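Local coordinates for ferric-siderophore receptor protein (Streptomyces coelicolor, PDB 2X4L) that probably binds ferric siderophores outside the cell membrane and delivers them for uptake, at residues K43-I48 / E164-D169. Sequence-based numbering, arbitrary orientation.
Sequences KVPANI and ESLGAD
Leu166 sets its CD2 methyl against the CG and CD atoms of Pro45, 3.8 Å from Pro45 CG, and the two side chains cross at about a right angle. Its other branch meets Ile48 tip to tip, with Leu166 CD1 4.0 Å from Ile48 CD1. Leu166 CG stands anti to its own carbonyl carbon (chi1 -62°), and the fork beyond it divides the two methyls between the two partners. Val44 lies mainly over the backbone. Its CG1, anti to the backbone N (chi1 177°), lies 3.7 Å from Leu166 O, and its CG2 is 4.1 Å from Ser165 O. Val44 CG1 is also 4.3 Å from Leu166 CD2. The helix 153-165 ends here in a Schellman motif: Gly167 takes a positive phi of 116°, and Gly167 N bonds to Glu164 O at 3.0 Å. The contact thus sets this helix end against the loop that leads into strand 48-51, the central strand of the five-stranded parallel sheet. Trp29 touches Val44, Pro45 and Leu166, and also hydrogen-bonds through NE1 to Ser165 OG, which is bonded to Leu162 O as well. Ile115 of the adjacent strand 113-118 packs on both Ile48 and Leu166.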
ATOM      1  N   LYS A  43     -10.956 -26.150   9.798  1.00 23.63           N
ATOM      2  CA  LYS A  43     -11.274 -26.103   8.379  1.00 24.62           C
ATOM      3  C   LYS A  43     -10.728 -24.817   7.854  1.00 23.28           C
ATOM      4  O   LYS A  43     -10.517 -23.906   8.654  1.00 23.75           O
ATOM      5  CB  LYS A  43     -12.758 -26.129   8.151  1.00 25.99           C
ATOM      6  CG  LYS A  43     -13.471 -25.033   8.832  1.00 31.75           C
ATOM      7  CD  LYS A  43     -14.982 -25.057   8.428  1.00 38.90           C
ATOM      8  CE  LYS A  43     -15.610 -23.660   8.476  1.00 37.98           C
ATOM      9  NZ  LYS A  43     -14.921 -22.731   7.481  1.00 31.30           N
ATOM     10  N   VAL A  44     -10.611 -24.705   6.526  1.00 23.41           N
ATOM     11  CA  VAL A  44     -10.194 -23.463   5.892  1.00 22.96           C
ATOM     12  C   VAL A  44     -11.285 -22.435   6.147  1.00 22.75           C
ATOM     13  O   VAL A  44     -12.468 -22.705   5.886  1.00 22.46           O
ATOM     14  CB  VAL A  44      -9.981 -23.649   4.350  1.00 22.99           C
ATOM     15  CG1 VAL A  44      -9.632 -22.341   3.688  1.00 24.53           C
ATOM     16  CG2 VAL A  44      -8.838 -24.661   4.100  1.00 25.98           C
ATOM     17  N   PRO A  45     -10.927 -21.235   6.647  1.00 21.45           N
ATOM     18  CA  PRO A  45     -12.044 -20.258   6.968  1.00 20.33           C
ATOM     19  C   PRO A  45     -12.810 -19.834   5.733  1.00 20.04           C
ATOM     20  O   PRO A  45     -12.205 -19.444   4.730  1.00 23.87           O
ATOM     21  CB  PRO A  45     -11.334 -19.077   7.614  1.00 21.14           C
ATOM     22  CG  PRO A  45      -9.845 -19.240   7.336  1.00 20.82           C
ATOM     23  CD  PRO A  45      -9.589 -20.746   7.010  1.00 20.53           C
ATOM     24  N   ALA A  46     -14.112 -19.931   5.824  1.00 20.79           N
ATOM     25  CA  ALA A  46     -15.035 -19.549   4.826  1.00 21.83           C
ATOM     26  C   ALA A  46     -15.388 -18.077   5.044  1.00 19.41           C
ATOM     27  O   ALA A  46     -15.754 -17.401   4.071  1.00 21.09           O
ATOM     28  CB  ALA A  46     -16.275 -20.387   5.015  1.00 24.27           C
ATOM     29  N   ASN A  47     -15.350 -17.596   6.310  1.00 13.51           N
ATOM     30  CA  ASN A  47     -15.834 -16.181   6.611  1.00 12.50           C
ATOM     31  C   ASN A  47     -14.671 -15.333   7.019  1.00 12.03           C
ATOM     32  O   ASN A  47     -14.349 -15.205   8.213  1.00 13.99           O
ATOM     33  CB  ASN A  47     -16.857 -16.212   7.749  1.00 12.38           C
ATOM     34  CG  ASN A  47     -18.132 -16.977   7.407  1.00 14.82           C
ATOM     35  OD1 ASN A  47     -18.376 -17.360   6.261  1.00 17.19           O
ATOM     36  ND2 ASN A  47     -18.913 -17.235   8.392  1.00 19.05           N
ATOM     37  N   ILE A  48     -14.008 -14.735   6.032  1.00 10.41           N
ATOM     38  CA  ILE A  48     -12.826 -13.974   6.221  1.00 11.36           C
ATOM     39  C   ILE A  48     -13.228 -12.491   6.308  1.00  9.47           C
ATOM     40  O   ILE A  48     -14.088 -12.026   5.522  1.00 10.85           O
ATOM     41  CB  ILE A  48     -11.887 -14.168   4.973  1.00 10.70           C
ATOM     42  CG1 ILE A  48     -11.466 -15.642   4.874  1.00 12.13           C
ATOM     43  CG2 ILE A  48     -10.658 -13.222   5.094  1.00 12.17           C
ATOM     44  CD1 ILE A  48     -10.764 -15.898   3.538  1.00 14.06           C
ATOM     45  N   GLU A 164      -2.883 -19.003  -1.229  1.00 20.91           N
ATOM     46  CA  GLU A 164      -2.846 -20.448  -1.571  1.00 25.72           C
ATOM     47  C   GLU A 164      -3.369 -21.307  -0.419  1.00 24.67           C
ATOM     48  O   GLU A 164      -4.187 -22.242  -0.646  1.00 26.65           O
ATOM     49  CB  GLU A 164      -1.486 -20.921  -2.127  1.00 29.84           C
ATOM     50  CG  GLU A 164      -1.632 -22.336  -2.813  1.00 38.44           C
ATOM     51  CD  GLU A 164      -0.295 -22.936  -3.313  1.00 47.43           C
ATOM     52  OE1 GLU A 164       0.558 -22.129  -3.641  1.00 38.93           O
ATOM     53  OE2 GLU A 164      -0.056 -24.196  -3.333  1.00 56.60           O
ATOM     54  N   SER A 165      -3.012 -20.955   0.820  1.00 22.07           N
ATOM     55  CA  SER A 165      -3.501 -21.749   1.982  1.00 22.44           C
ATOM     56  C   SER A 165      -5.014 -21.648   2.113  1.00 21.89           C
ATOM     57  O   SER A 165      -5.676 -22.560   2.580  1.00 22.17           O
ATOM     58  CB  SER A 165      -2.865 -21.208   3.245  1.00 20.56           C
ATOM     59  OG  SER A 165      -3.467 -20.030   3.784  1.00 20.15           O
ATOM     60  N   LEU A 166      -5.560 -20.518   1.697  1.00 20.16           N
ATOM     61  CA  LEU A 166      -7.001 -20.295   1.753  1.00 21.26           C
ATOM     62  C   LEU A 166      -7.800 -20.854   0.537  1.00 24.16           C
ATOM     63  O   LEU A 166      -9.053 -20.697   0.479  1.00 25.09           O
ATOM     64  CB  LEU A 166      -7.283 -18.759   1.925  1.00 18.40           C
ATOM     65  CG  LEU A 166      -6.725 -18.198   3.223  1.00 16.45           C
ATOM     66  CD1 LEU A 166      -6.826 -16.685   3.148  1.00 16.20           C
ATOM     67  CD2 LEU A 166      -7.550 -18.696   4.372  1.00 17.71           C
ATOM     68  N   GLY A 167      -7.124 -21.460  -0.419  1.00 26.55           N
ATOM     69  CA  GLY A 167      -7.863 -22.084  -1.516  1.00 29.05           C
ATOM     70  C   GLY A 167      -7.641 -21.511  -2.888  1.00 31.62           C
ATOM     71  O   GLY A 167      -8.303 -21.941  -3.860  1.00 34.45           O
ATOM     72  N   ALA A 168      -6.687 -20.591  -3.011  1.00 28.63           N
ATOM     73  CA  ALA A 168      -6.365 -20.049  -4.341  1.00 30.66           C
ATOM     74  C   ALA A 168      -5.653 -21.098  -5.233  1.00 36.66           C
ATOM     75  O   ALA A 168      -5.177 -22.111  -4.748  1.00 39.78           O
ATOM     76  CB  ALA A 168      -5.534 -18.827  -4.193  1.00 27.95           C
ATOM     77  N   ASP A 169      -5.647 -20.889  -6.527  1.00 40.90           N
ATOM     78  CA  ASP A 169      -4.818 -21.787  -7.360  1.00 47.40           C
ATOM     79  C   ASP A 169      -3.625 -20.898  -7.718  1.00 48.78           C
ATOM     80  O   ASP A 169      -3.722 -20.002  -8.580  1.00 47.75           O
ATOM     81  CB  ASP A 169      -5.556 -22.276  -8.619  1.00 50.59           C
ATOM     82  CG  ASP A 169      -6.925 -22.937  -8.337  1.00 55.62           C
ATOM     83  OD1 ASP A 169      -7.215 -23.361  -7.175  1.00 61.53           O
ATOM     84  OD2 ASP A 169      -7.723 -23.033  -9.324  1.00 60.70           O
TER